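Local coordinates for hypothetical protein, similar to alpha-acetolactate decarboxylase (Staphylococcus aureus subsp. aureus, PDB 1XV2), which probably catalyses the zinc-dependent decarboxylation of alpha-acetolactate to acetoin, at residues H125-P130 / H189-E194; D153-I158 / A180-A185. All coordinates share one frame; numbering follows the deposited sequence.

Contact 1 (H125-P130 / H189-E194). With ZN (zinc ion), chain E.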
# COMPACT_ATOMS: atom_id res chain seq x y z
N HIS A 125 13.01 -15.14 -21.91
CA HIS A 125 13.63 -15.89 -20.82
C HIS A 125 12.74 -15.80 -19.58
O HIS A 125 12.54 -14.72 -19.04
CB HIS A 125 15.02 -15.30 -20.53
CG HIS A 125 15.76 -15.99 -19.43
ND1 HIS A 125 17.03 -15.62 -19.05
CD2 HIS A 125 15.41 -17.01 -18.61
CE1 HIS A 125 17.44 -16.38 -18.05
NE2 HIS A 125 16.47 -17.24 -17.77
N VAL A 126 12.21 -16.94 -19.14
CA VAL A 126 11.34 -16.96 -17.97
C VAL A 126 11.74 -18.04 -16.97
O VAL A 126 12.56 -18.91 -17.26
CB VAL A 126 9.87 -17.26 -18.35
CG1 VAL A 126 9.37 -16.28 -19.39
CG2 VAL A 126 9.74 -18.69 -18.87
N ARG A 127 11.15 -17.96 -15.78
CA ARG A 127 11.37 -18.95 -14.75
C ARG A 127 9.98 -19.42 -14.33
O ARG A 127 8.99 -18.72 -14.53
CB ARG A 127 12.13 -18.37 -13.55
CG ARG A 127 11.42 -17.27 -12.76
CD ARG A 127 10.44 -17.82 -11.71
NE ARG A 127 9.75 -16.73 -11.01
CZ ARG A 127 10.30 -15.93 -10.10
NH1 ARG A 127 11.57 -16.09 -9.76
NH2 ARG A 127 9.59 -14.95 -9.55
N MSE A 128 9.92 -20.63 -13.79
CA MSE A 128 8.66 -21.18 -13.31
C MSE A 128 8.93 -21.52 -11.85
O MSE A 128 9.57 -22.53 -11.55
CB MSE A 128 8.28 -22.44 -14.09
CG MSE A 128 8.09 -22.22 -15.59
SE MSE A 128 9.74 -22.43 -16.60
CE MSE A 128 9.68 -24.34 -16.89
N MSE A 129 8.45 -20.67 -10.95
CA MSE A 129 8.68 -20.87 -9.53
C MSE A 129 8.28 -22.28 -9.09
O MSE A 129 7.13 -22.68 -9.25
CB MSE A 129 7.91 -19.84 -8.71
CG MSE A 129 8.36 -19.72 -7.26
SE MSE A 129 10.14 -19.00 -7.09
CE MSE A 129 9.69 -17.12 -7.05
N PRO A 130 9.23 -23.05 -8.55
CA PRO A 130 8.94 -24.41 -8.09
C PRO A 130 8.08 -24.37 -6.82
O PRO A 130 8.33 -23.58 -5.92
CB PRO A 130 10.32 -25.00 -7.86
CG PRO A 130 11.12 -23.82 -7.42
CD PRO A 130 10.67 -22.74 -8.38
N HIS A 189 7.42 -16.27 -15.34
CA HIS A 189 7.83 -14.97 -14.82
C HIS A 189 9.02 -14.53 -15.68
O HIS A 189 10.04 -15.20 -15.73
CB HIS A 189 8.27 -15.13 -13.36
CG HIS A 189 8.83 -13.89 -12.75
ND1 HIS A 189 8.04 -12.95 -12.11
CD2 HIS A 189 10.10 -13.44 -12.64
CE1 HIS A 189 8.80 -11.99 -11.63
NE2 HIS A 189 10.06 -12.26 -11.94
N VAL A 190 8.87 -13.40 -16.37
CA VAL A 190 9.92 -12.90 -17.26
C VAL A 190 11.17 -12.39 -16.54
O VAL A 190 11.08 -11.54 -15.65
CB VAL A 190 9.38 -11.76 -18.16
CG1 VAL A 190 10.51 -11.20 -19.04
CG2 VAL A 190 8.25 -12.28 -19.03
N LEU A 191 12.32 -12.92 -16.94
CA LEU A 191 13.61 -12.53 -16.37
C LEU A 191 14.34 -11.65 -17.37
O LEU A 191 15.12 -10.78 -17.00
CB LEU A 191 14.47 -13.76 -16.07
CG LEU A 191 13.98 -14.73 -14.99
CD1 LEU A 191 14.97 -15.88 -14.86
CD2 LEU A 191 13.84 -13.99 -13.67
N ASP A 192 14.07 -11.89 -18.65
CA ASP A 192 14.71 -11.12 -19.71
C ASP A 192 13.99 -11.39 -21.03
O ASP A 192 13.33 -12.42 -21.18
CB ASP A 192 16.19 -11.52 -19.81
CG ASP A 192 16.97 -10.69 -20.82
OD1 ASP A 192 16.62 -9.51 -21.04
OD2 ASP A 192 17.95 -11.22 -21.38
N PHE A 193 14.11 -10.46 -21.97
CA PHE A 193 13.48 -10.61 -23.27
C PHE A 193 13.97 -9.58 -24.27
O PHE A 193 14.57 -8.56 -23.91
CB PHE A 193 11.95 -10.52 -23.14
CG PHE A 193 11.46 -9.14 -22.81
CD1 PHE A 193 11.01 -8.29 -23.82
CD2 PHE A 193 11.45 -8.68 -21.50
CE1 PHE A 193 10.57 -7.00 -23.52
CE2 PHE A 193 11.01 -7.39 -21.19
CZ PHE A 193 10.56 -6.55 -22.21
N GLU A 194 13.72 -9.86 -25.55
CA GLU A 194 14.09 -8.96 -26.63
C GLU A 194 12.93 -8.94 -27.61
O GLU A 194 12.54 -9.97 -28.15
CB GLU A 194 15.36 -9.45 -27.32
CG GLU A 194 15.74 -8.66 -28.56
CD GLU A 194 17.11 -9.02 -29.10
OE1 GLU A 194 17.35 -10.23 -29.35
OE2 GLU A 194 17.95 -8.11 -29.28
ZN ZN E . 6.16 -13.27 -10.80
O HOH W 1 18.55 -14.09 -20.87
O HOH W 2 6.66 -15.47 -9.90
O HOH W 3 7.04 -13.38 -8.45
O HOH W 4 4.83 -14.14 -8.90
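Five backbone hydrogen bonds knit 125-127 to 189-192 as antiparallel strands, with a classic beta bulge where Leu191 and Asp192 both face His125. The carbonyl O of His125 takes two donors there, Leu191 N at 2.8 Å and nearly straight (170°), and Asp192 N at 3.2 Å along a lone pair. His125 N returns a bond to Asp192 O, and Arg127 and His189 close a reciprocal pair, with Arg127 N 3.0 Å from His189 O. A water joins His125 ND1 to Asp192 OD2.

The main side-chain interaction is a stack. Arg127 leaves the backbone with CG in the crowded position between N and the carbonyl carbon (chi1 64°) and bends again at chi2, so its guanidinium lies flat on the His189 imidazole, planes 25° apart, with NH2 over the ring centre. The opposite guanidinium face carries CE of selenomethionine Met129. His189 binds zinc through ND1 at 2.3 Å, and Arg127 NH2 donates to a zinc-bound water 3.0 Å away. This positive charge beside the metal would probably help polarise that water. Glu48 pairs with Arg127 NE, Gln146 and the Ala236 carbonyl take NH1, and the C-terminal carboxylate of Glu237 holds His189 NE2; His176 and His178 complete the protein ligands.

A CH-pi contact puts Leu191 CB over the His125 ring, 4.2 Å from its centroid, while CD1 reaches NE2, which is hydrogen-bonded to Glu148. Val126 CG1 and Val190 CG2 make an apolar contact at 4.2 Å.

At this end strand 120-127 lies between 187-195 and 148-151, and helix 95-105 packs against Val190 and Phe193.

Contact 2 (D153-I158 / A180-A185); sequences DIRGAI and ADDERA
Gly156 and Asp181 face each other as a non-hydrogen-bonded antiparallel pair with their CA atoms just 3.7 Å apart, and Gly156 CA also lies 3.1 Å from Asp182 OD1. Next to them Ala157 and Ala180 exchange two backbone bonds, Ala157 N to Ala180 O at 2.9 Å and Ala180 N to Ala157 O. On the other flank Asp182 N gives a nearly straight bond (171°) to a lone pair of Arg155 O, which also receives a water that accepts from Glu183 N.

Asp181 O is gripped three times, by Arg184 N at 2.7 Å and side-on by Arg184 NE and NH2, both from above the carbonyl plane. The Asp181 side chain has CG between the backbone N and the carbonyl carbon (chi1 78°), and its OD1 takes Ala185 N at 2.8 Å on the syn lone pair and also Tyr186 N. Ile154 CD1 presses on Asp181 CB at 3.5 Å.

The extended Arg155 crosses Asp182 obliquely. OD2 lies 3.4 Å from NE but over the guanidinium face, so the pair is held by charge alone, whereas Tyr118 OH hydrogen-bonds both groups. Strands 154-163 and 174-181 form a beta hairpin, and the type I turn from Asp181 to Arg184 carries the chain out of it toward strand 187-195.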
# COMPACT_ATOMS: atom_id res chain seq x y z
N ASP A 153 12.18 -16.06 -31.18
CA ASP A 153 11.19 -15.77 -32.22
C ASP A 153 9.86 -16.41 -31.87
O ASP A 153 9.32 -17.22 -32.64
CB ASP A 153 11.70 -16.30 -33.56
CG ASP A 153 13.09 -15.77 -33.90
OD1 ASP A 153 13.25 -14.54 -34.01
OD2 ASP A 153 14.02 -16.60 -34.04
N ILE A 154 9.33 -16.05 -30.71
CA ILE A 154 8.08 -16.59 -30.23
C ILE A 154 7.03 -15.48 -30.18
O ILE A 154 7.35 -14.32 -29.89
CB ILE A 154 8.26 -17.20 -28.82
CG1 ILE A 154 7.00 -17.95 -28.38
CG2 ILE A 154 8.60 -16.10 -27.82
CD1 ILE A 154 7.19 -18.73 -27.09
N ARG A 155 5.79 -15.84 -30.47
CA ARG A 155 4.70 -14.87 -30.45
C ARG A 155 3.86 -15.09 -29.19
O ARG A 155 3.45 -16.21 -28.89
CB ARG A 155 3.85 -15.02 -31.71
CG ARG A 155 2.81 -13.94 -31.90
CD ARG A 155 2.12 -14.10 -33.24
NE ARG A 155 0.91 -13.28 -33.34
CZ ARG A 155 0.03 -13.36 -34.34
NH1 ARG A 155 0.23 -14.21 -35.34
NH2 ARG A 155 -1.05 -12.59 -34.34
N GLY A 156 3.62 -14.01 -28.46
CA GLY A 156 2.84 -14.10 -27.24
C GLY A 156 2.60 -12.74 -26.62
O GLY A 156 2.71 -11.72 -27.29
N ALA A 157 2.26 -12.73 -25.34
CA ALA A 157 1.99 -11.49 -24.65
C ALA A 157 2.61 -11.44 -23.27
O ALA A 157 2.62 -12.43 -22.54
CB ALA A 157 0.48 -11.27 -24.54
N ILE A 158 3.14 -10.27 -22.92
CA ILE A 158 3.72 -10.03 -21.62
C ILE A 158 2.73 -9.13 -20.90
O ILE A 158 2.25 -8.16 -21.48
CB ILE A 158 5.06 -9.26 -21.69
CG1 ILE A 158 6.16 -10.14 -22.29
CG2 ILE A 158 5.44 -8.77 -20.30
CD1 ILE A 158 7.50 -9.43 -22.40
N ALA A 180 3.01 -15.32 -21.67
CA ALA A 180 2.21 -16.45 -22.13
C ALA A 180 2.22 -16.40 -23.65
O ALA A 180 1.82 -15.40 -24.25
CB ALA A 180 0.77 -16.35 -21.60
N ASP A 181 2.69 -17.48 -24.27
CA ASP A 181 2.76 -17.52 -25.73
C ASP A 181 1.39 -17.83 -26.32
O ASP A 181 0.53 -18.44 -25.67
CB ASP A 181 3.80 -18.56 -26.18
CG ASP A 181 3.30 -19.99 -26.10
OD1 ASP A 181 2.49 -20.32 -25.19
OD2 ASP A 181 3.74 -20.81 -26.94
N ASP A 182 1.18 -17.38 -27.56
CA ASP A 182 -0.07 -17.59 -28.27
C ASP A 182 -0.52 -19.04 -28.26
O ASP A 182 -1.71 -19.32 -28.14
CB ASP A 182 0.06 -17.10 -29.72
CG ASP A 182 -0.08 -15.59 -29.84
OD1 ASP A 182 0.32 -14.87 -28.89
OD2 ASP A 182 -0.59 -15.12 -30.88
N GLU A 183 0.43 -19.96 -28.37
CA GLU A 183 0.11 -21.39 -28.36
C GLU A 183 -0.37 -21.88 -27.00
O GLU A 183 -0.77 -23.04 -26.88
CB GLU A 183 1.33 -22.21 -28.78
CG GLU A 183 1.72 -22.09 -30.23
CD GLU A 183 2.83 -23.04 -30.61
OE1 GLU A 183 3.26 -23.04 -31.78
OE2 GLU A 183 3.28 -23.80 -29.72
N ARG A 184 -0.32 -21.02 -25.99
CA ARG A 184 -0.74 -21.38 -24.64
C ARG A 184 -0.02 -22.68 -24.26
O ARG A 184 -0.66 -23.63 -23.80
CB ARG A 184 -2.25 -21.63 -24.57
CG ARG A 184 -3.13 -20.72 -25.42
CD ARG A 184 -3.46 -19.40 -24.76
NE ARG A 184 -2.33 -18.47 -24.77
CZ ARG A 184 -2.46 -17.15 -24.60
NH1 ARG A 184 -3.65 -16.61 -24.41
NH2 ARG A 184 -1.38 -16.38 -24.63
N ALA A 185 1.29 -22.72 -24.45
CA ALA A 185 2.06 -23.92 -24.14
C ALA A 185 3.38 -23.61 -23.44
O ALA A 185 4.09 -24.52 -23.00
CB ALA A 185 2.32 -24.71 -25.42
O HOH W 5 2.96 -19.00 -29.79

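In the fold
Both contacts belong to one curled antiparallel sheet, in which strand 120-127 pairs with 154-163 and strand 187-195 with 174-181. Contact 2 is nested in sequence within the long connection closed by contact 1, and the two centres lie about 13 Å apart. They meet directly where Phe193 CD1 packs on Ile158 CD1 at 4.0 Å. Contact 1 reaches the metal itself through His189. Contact 2 stands farther off, the side chain of Ala180 about 12 Å from the zinc, yet its strand 174-181 supplies the other two ligands, His176 and His178. The turn that leaves this strand leads into the one bearing His189, so neighbouring strands furnish all three histidines.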